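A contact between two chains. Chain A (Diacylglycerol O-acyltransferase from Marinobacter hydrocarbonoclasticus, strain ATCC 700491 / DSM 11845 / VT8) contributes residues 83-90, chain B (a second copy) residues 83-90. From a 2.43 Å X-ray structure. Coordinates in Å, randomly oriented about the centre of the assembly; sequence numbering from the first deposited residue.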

ATOM      1  N   ARG A  83      -5.898  10.258   7.480  1.00 52.61           N
ATOM      2  CA  ARG A  83      -4.741   9.761   8.198  1.00 49.85           C
ATOM      3  C   ARG A  83      -3.833  10.923   8.584  1.00 55.49           C
ATOM      4  O   ARG A  83      -3.803  11.961   7.916  1.00 57.01           O
ATOM      5  CB  ARG A  83      -3.976   8.741   7.354  1.00 53.11           C
ATOM      6  CG  ARG A  83      -4.580   7.347   7.414  1.00 59.18           C
ATOM      7  CD  ARG A  83      -4.063   6.447   6.299  1.00 68.47           C
ATOM      8  NE  ARG A  83      -5.152   5.925   5.469  1.00 68.83           N
ATOM      9  CZ  ARG A  83      -5.083   4.802   4.754  1.00 66.76           C
ATOM     10  NH1 ARG A  83      -3.974   4.068   4.762  1.00 67.97           N
ATOM     11  NH2 ARG A  83      -6.124   4.411   4.030  1.00 63.04           N
ATOM     12  N   PHE A  84      -3.112  10.731   9.689  1.00 54.65           N
ATOM     13  CA  PHE A  84      -2.191  11.698  10.263  1.00 51.13           C
ATOM     14  C   PHE A  84      -0.851  11.001  10.406  1.00 52.18           C
ATOM     15  O   PHE A  84      -0.737  10.001  11.121  1.00 47.61           O
ATOM     16  CB  PHE A  84      -2.696  12.198  11.623  1.00 59.17           C
ATOM     17  CG  PHE A  84      -1.767  13.175  12.318  1.00 51.17           C
ATOM     18  CD1 PHE A  84      -1.282  14.278  11.654  1.00 52.48           C
ATOM     19  CD2 PHE A  84      -1.422  13.003  13.646  1.00 58.03           C
ATOM     20  CE1 PHE A  84      -0.449  15.193  12.294  1.00 59.59           C
ATOM     21  CE2 PHE A  84      -0.594  13.913  14.291  1.00 62.78           C
ATOM     22  CZ  PHE A  84      -0.101  15.014  13.601  1.00 56.38           C
ATOM     23  N   GLU A  85       0.158  11.523   9.721  1.00 54.28           N
ATOM     24  CA  GLU A  85       1.404  10.807   9.514  1.00 51.57           C
ATOM     25  C   GLU A  85       2.546  11.805   9.585  1.00 52.29           C
ATOM     26  O   GLU A  85       2.342  13.027   9.572  1.00 51.78           O
ATOM     27  CB  GLU A  85       1.372  10.031   8.170  1.00 52.50           C
ATOM     28  CG  GLU A  85       0.031   9.243   7.974  1.00 56.29           C
ATOM     29  CD  GLU A  85      -0.254   8.732   6.551  1.00 62.01           C
ATOM     30  OE1 GLU A  85      -0.282   9.539   5.604  1.00 60.01           O
ATOM     31  OE2 GLU A  85      -0.522   7.522   6.387  1.00 67.91           O
ATOM     32  N   ALA A  86       3.762  11.276   9.660  1.00 46.40           N
ATOM     33  CA  ALA A  86       4.904  12.118   9.946  1.00 50.33           C
ATOM     34  C   ALA A  86       6.082  11.678   9.095  1.00 46.93           C
ATOM     35  O   ALA A  86       6.254  10.488   8.799  1.00 45.24           O
ATOM     36  CB  ALA A  86       5.287  12.072  11.441  1.00 47.82           C
ATOM     37  N   LEU A  87       6.897  12.673   8.716  1.00 45.68           N
ATOM     38  CA  LEU A  87       8.149  12.520   7.995  1.00 48.13           C
ATOM     39  C   LEU A  87       9.248  12.061   8.947  1.00 45.10           C
ATOM     40  O   LEU A  87       9.337  12.548  10.083  1.00 45.33           O
ATOM     41  CB  LEU A  87       8.571  13.844   7.338  1.00 48.33           C
ATOM     42  CG  LEU A  87       7.759  14.346   6.148  1.00 51.79           C
ATOM     43  CD1 LEU A  87       8.630  15.259   5.306  1.00 45.21           C
ATOM     44  CD2 LEU A  87       7.226  13.160   5.316  1.00 49.79           C
ATOM     45  N   PRO A  88      10.099  11.151   8.506  1.00 44.50           N
ATOM     46  CA  PRO A  88      11.285  10.805   9.291  1.00 46.22           C
ATOM     47  C   PRO A  88      12.344  11.898   9.173  1.00 53.72           C
ATOM     48  O   PRO A  88      12.224  12.820   8.365  1.00 50.86           O
ATOM     49  CB  PRO A  88      11.762   9.491   8.657  1.00 51.36           C
ATOM     50  CG  PRO A  88      11.288   9.594   7.179  1.00 47.00           C
ATOM     51  CD  PRO A  88      10.081  10.519   7.167  1.00 44.14           C
ATOM     52  N   THR A  89      13.387  11.765  10.004  1.00 55.79           N
ATOM     53  CA  THR A  89      14.505  12.705  10.019  1.00 56.40           C
ATOM     54  C   THR A  89      15.218  12.679   8.670  1.00 59.98           C
ATOM     55  O   THR A  89      15.418  11.597   8.104  1.00 58.13           O
ATOM     56  CB  THR A  89      15.505  12.353  11.138  1.00 59.50           C
ATOM     57  OG1 THR A  89      14.805  12.022  12.340  1.00 60.32           O
ATOM     58  CG2 THR A  89      16.465  13.527  11.435  1.00 56.80           C
ATOM     59  N   PRO A  90      15.650  13.848   8.133  1.00 55.17           N
ATOM     60  CA  PRO A  90      15.581  15.203   8.704  1.00 57.52           C
ATOM     61  C   PRO A  90      14.374  16.047   8.294  1.00 59.60           C
ATOM     62  O   PRO A  90      14.391  17.266   8.464  1.00 63.85           O
ATOM     63  CB  PRO A  90      16.868  15.854   8.180  1.00 58.53           C
ATOM     64  CG  PRO A  90      17.016  15.247   6.805  1.00 65.23           C
ATOM     65  CD  PRO A  90      16.500  13.814   6.925  1.00 61.89           C
TER
ATOM     66  N   ARG B  83      12.860   1.014   4.113  1.00 52.92           N
ATOM     67  CA  ARG B  83      12.172   2.287   4.262  1.00 49.03           C
ATOM     68  C   ARG B  83      12.314   2.807   5.679  1.00 56.09           C
ATOM     69  O   ARG B  83      12.209   2.050   6.651  1.00 57.94           O
ATOM     70  CB  ARG B  83      10.690   2.166   3.898  1.00 52.65           C
ATOM     71  CG  ARG B  83      10.518   1.730   2.468  1.00 57.26           C
ATOM     72  CD  ARG B  83       9.152   1.956   1.935  1.00 61.61           C
ATOM     73  NE  ARG B  83       8.986   1.167   0.718  1.00 64.46           N
ATOM     74  CZ  ARG B  83       7.811   0.803   0.230  1.00 58.35           C
ATOM     75  NH1 ARG B  83       6.707   1.167   0.864  1.00 63.12           N
ATOM     76  NH2 ARG B  83       7.735   0.069  -0.873  1.00 60.27           N
ATOM     77  N   PHE B  84      12.535   4.108   5.775  1.00 50.94           N
ATOM     78  CA  PHE B  84      12.715   4.828   7.018  1.00 48.48           C
ATOM     79  C   PHE B  84      11.491   5.715   7.180  1.00 54.37           C
ATOM     80  O   PHE B  84      11.257   6.612   6.362  1.00 49.45           O
ATOM     81  CB  PHE B  84      14.010   5.640   6.979  1.00 56.73           C
ATOM     82  CG  PHE B  84      14.349   6.341   8.272  1.00 56.79           C
ATOM     83  CD1 PHE B  84      13.893   5.857   9.494  1.00 51.11           C
ATOM     84  CD2 PHE B  84      15.139   7.488   8.258  1.00 60.28           C
ATOM     85  CE1 PHE B  84      14.209   6.509  10.677  1.00 56.48           C
ATOM     86  CE2 PHE B  84      15.473   8.149   9.441  1.00 58.79           C
ATOM     87  CZ  PHE B  84      15.008   7.658  10.652  1.00 60.61           C
ATOM     88  N   GLU B  85      10.702   5.449   8.223  1.00 50.42           N
ATOM     89  CA  GLU B  85       9.456   6.157   8.452  1.00 48.29           C
ATOM     90  C   GLU B  85       9.380   6.528   9.923  1.00 53.19           C
ATOM     91  O   GLU B  85      10.199   6.097  10.743  1.00 51.74           O
ATOM     92  CB  GLU B  85       8.236   5.308   8.038  1.00 53.92           C
ATOM     93  CG  GLU B  85       7.949   5.284   6.537  1.00 57.73           C
ATOM     94  CD  GLU B  85       7.770   3.863   5.992  1.00 63.51           C
ATOM     95  OE1 GLU B  85       7.924   2.896   6.768  1.00 61.68           O
ATOM     96  OE2 GLU B  85       7.483   3.712   4.785  1.00 71.05           O
ATOM     97  N   ALA B  86       8.364   7.314  10.256  1.00 46.64           N
ATOM     98  CA  ALA B  86       8.268   7.937  11.556  1.00 43.79           C
ATOM     99  C   ALA B  86       6.820   7.932  11.999  1.00 51.00           C
ATOM    100  O   ALA B  86       5.904   8.009  11.174  1.00 52.81           O
ATOM    101  CB  ALA B  86       8.781   9.382  11.525  1.00 50.25           C
ATOM    102  N   LEU B  87       6.620   7.835  13.351  1.00 47.75           N
ATOM    103  CA  LEU B  87       5.247   7.833  13.810  1.00 50.16           C
ATOM    104  C   LEU B  87       4.768   9.262  14.009  1.00 48.23           C
ATOM    105  O   LEU B  87       5.551  10.138  14.360  1.00 49.80           O
ATOM    106  CB  LEU B  87       5.127   7.069  15.125  1.00 53.14           C
ATOM    107  CG  LEU B  87       5.358   5.558  15.070  1.00 53.31           C
ATOM    108  CD1 LEU B  87       5.134   5.012  16.437  1.00 47.12           C
ATOM    109  CD2 LEU B  87       4.443   4.861  14.042  1.00 52.01           C
ATOM    110  N   PRO B  88       3.493   9.539  13.789  1.00 51.38           N
ATOM    111  CA  PRO B  88       2.972  10.868  14.119  1.00 50.10           C
ATOM    112  C   PRO B  88       2.893  11.045  15.632  1.00 58.67           C
ATOM    113  O   PRO B  88       2.763  10.078  16.389  1.00 53.75           O
ATOM    114  CB  PRO B  88       1.576  10.864  13.490  1.00 49.27           C
ATOM    115  CG  PRO B  88       1.148   9.411  13.606  1.00 45.37           C
ATOM    116  CD  PRO B  88       2.416   8.574  13.481  1.00 45.42           C
ATOM    117  N   THR B  89       2.981  12.308  16.063  1.00 57.72           N
ATOM    118  CA  THR B  89       2.775  12.655  17.464  1.00 59.02           C
ATOM    119  C   THR B  89       1.471  12.020  17.962  1.00 59.94           C
ATOM    120  O   THR B  89       0.428  12.164  17.306  1.00 58.91           O
ATOM    121  CB  THR B  89       2.725  14.183  17.631  1.00 59.00           C
ATOM    122  OG1 THR B  89       4.019  14.739  17.373  1.00 63.74           O
ATOM    123  CG2 THR B  89       2.300  14.583  19.039  1.00 59.96           C
ATOM    124  N   PRO B  90       1.474  11.347  19.129  1.00 54.79           N
ATOM    125  CA  PRO B  90       2.559  11.331  20.122  1.00 58.27           C
ATOM    126  C   PRO B  90       3.473  10.111  20.128  1.00 59.44           C
ATOM    127  O   PRO B  90       4.136   9.882  21.144  1.00 63.95           O
ATOM    128  CB  PRO B  90       1.797  11.418  21.454  1.00 58.63           C
ATOM    129  CG  PRO B  90       0.366  10.911  21.141  1.00 64.96           C
ATOM    130  CD  PRO B  90       0.253  10.707  19.645  1.00 57.45           C
TER
HETATM  131  O   HOH W   1       3.611   8.384   9.469  1.00 46.82           O

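Two copies of the same segment meet here, and apolar packing does most of the work. Each chain leaves a strand and continues as an extended loop, and the two cross so that A:Ala86 lies near B:Pro88 and A:Pro88 near B:Ala86, with CA–CA distances of 4.8 and 4.7 Å. The stretches together bury 454 Å², most of it on A:Phe84, A:Ala86, A:Pro88 and their B counterparts.

The packing is built from three kinds of side chain. At the centre, both alanines point toward the partner, and A:Ala86 CB lies 4.4 Å from B:Ala86 CB. A methyl group suits this place because it fills the gap while letting the backbones come close: A:Ala86 CB sits 3.5 Å from B:Leu87 O, and A:Leu87 O sits 3.5 Å from B:Ala86 CB. Each alanine also meets the opposing proline, with A:Pro88 CB 4.1 Å from B:Ala86 CB and A:Ala86 CB 4.4 Å from B:Pro88 CB.

The prolines then reach the phenylalanines. CA-to-CB of A:Phe84 and of B:Phe84 points sideways, but with chi1 in the t well the ring end comes nearer the partner. A:Pro88 CB lies over one face of the B:Phe84 ring, 3.9 Å from its centroid and 9° off the normal, a CH-pi contact in which a compact aliphatic ring meets a flat aromatic surface. The reciprocal contact is apolar but less regular: A:Phe84 CD2 is 3.7 Å from B:Pro88 CB, set obliquely to the ring. The edge of A:Phe84 instead receives a carbonyl, B:Thr89 O, 3.6 Å from A:Phe84 CE2. The proline rings also present carbon to backbone oxygens, A:Pro88 CG being 3.1 Å from B:Phe84 O and B:Pro88 CG 3.2 Å from A:Phe84 O.

No direct hydrogen bond joins the stretches. A:Ala86 O and B:Ala86 O are 3.5 Å apart, but both are acceptors. A water supplies the polar link: it accepts from A:Ala86 N at 2.9 Å and donates to B:Ala86 O, also at 2.9 Å, so the backbones are bridged where they do not bond directly.

Between the residues that pack, A:Glu85, A:Leu87 and their B counterparts point away, which keeps the glutamates' charged groups out of the apolar seam; A:Glu85 OE1 and B:Glu85 OE1 are hydrogen-bonded elsewhere in the structure. A:Thr89 and B:Thr89, exposed and directed sideways, border the contact, with OG1 likewise satisfied elsewhere.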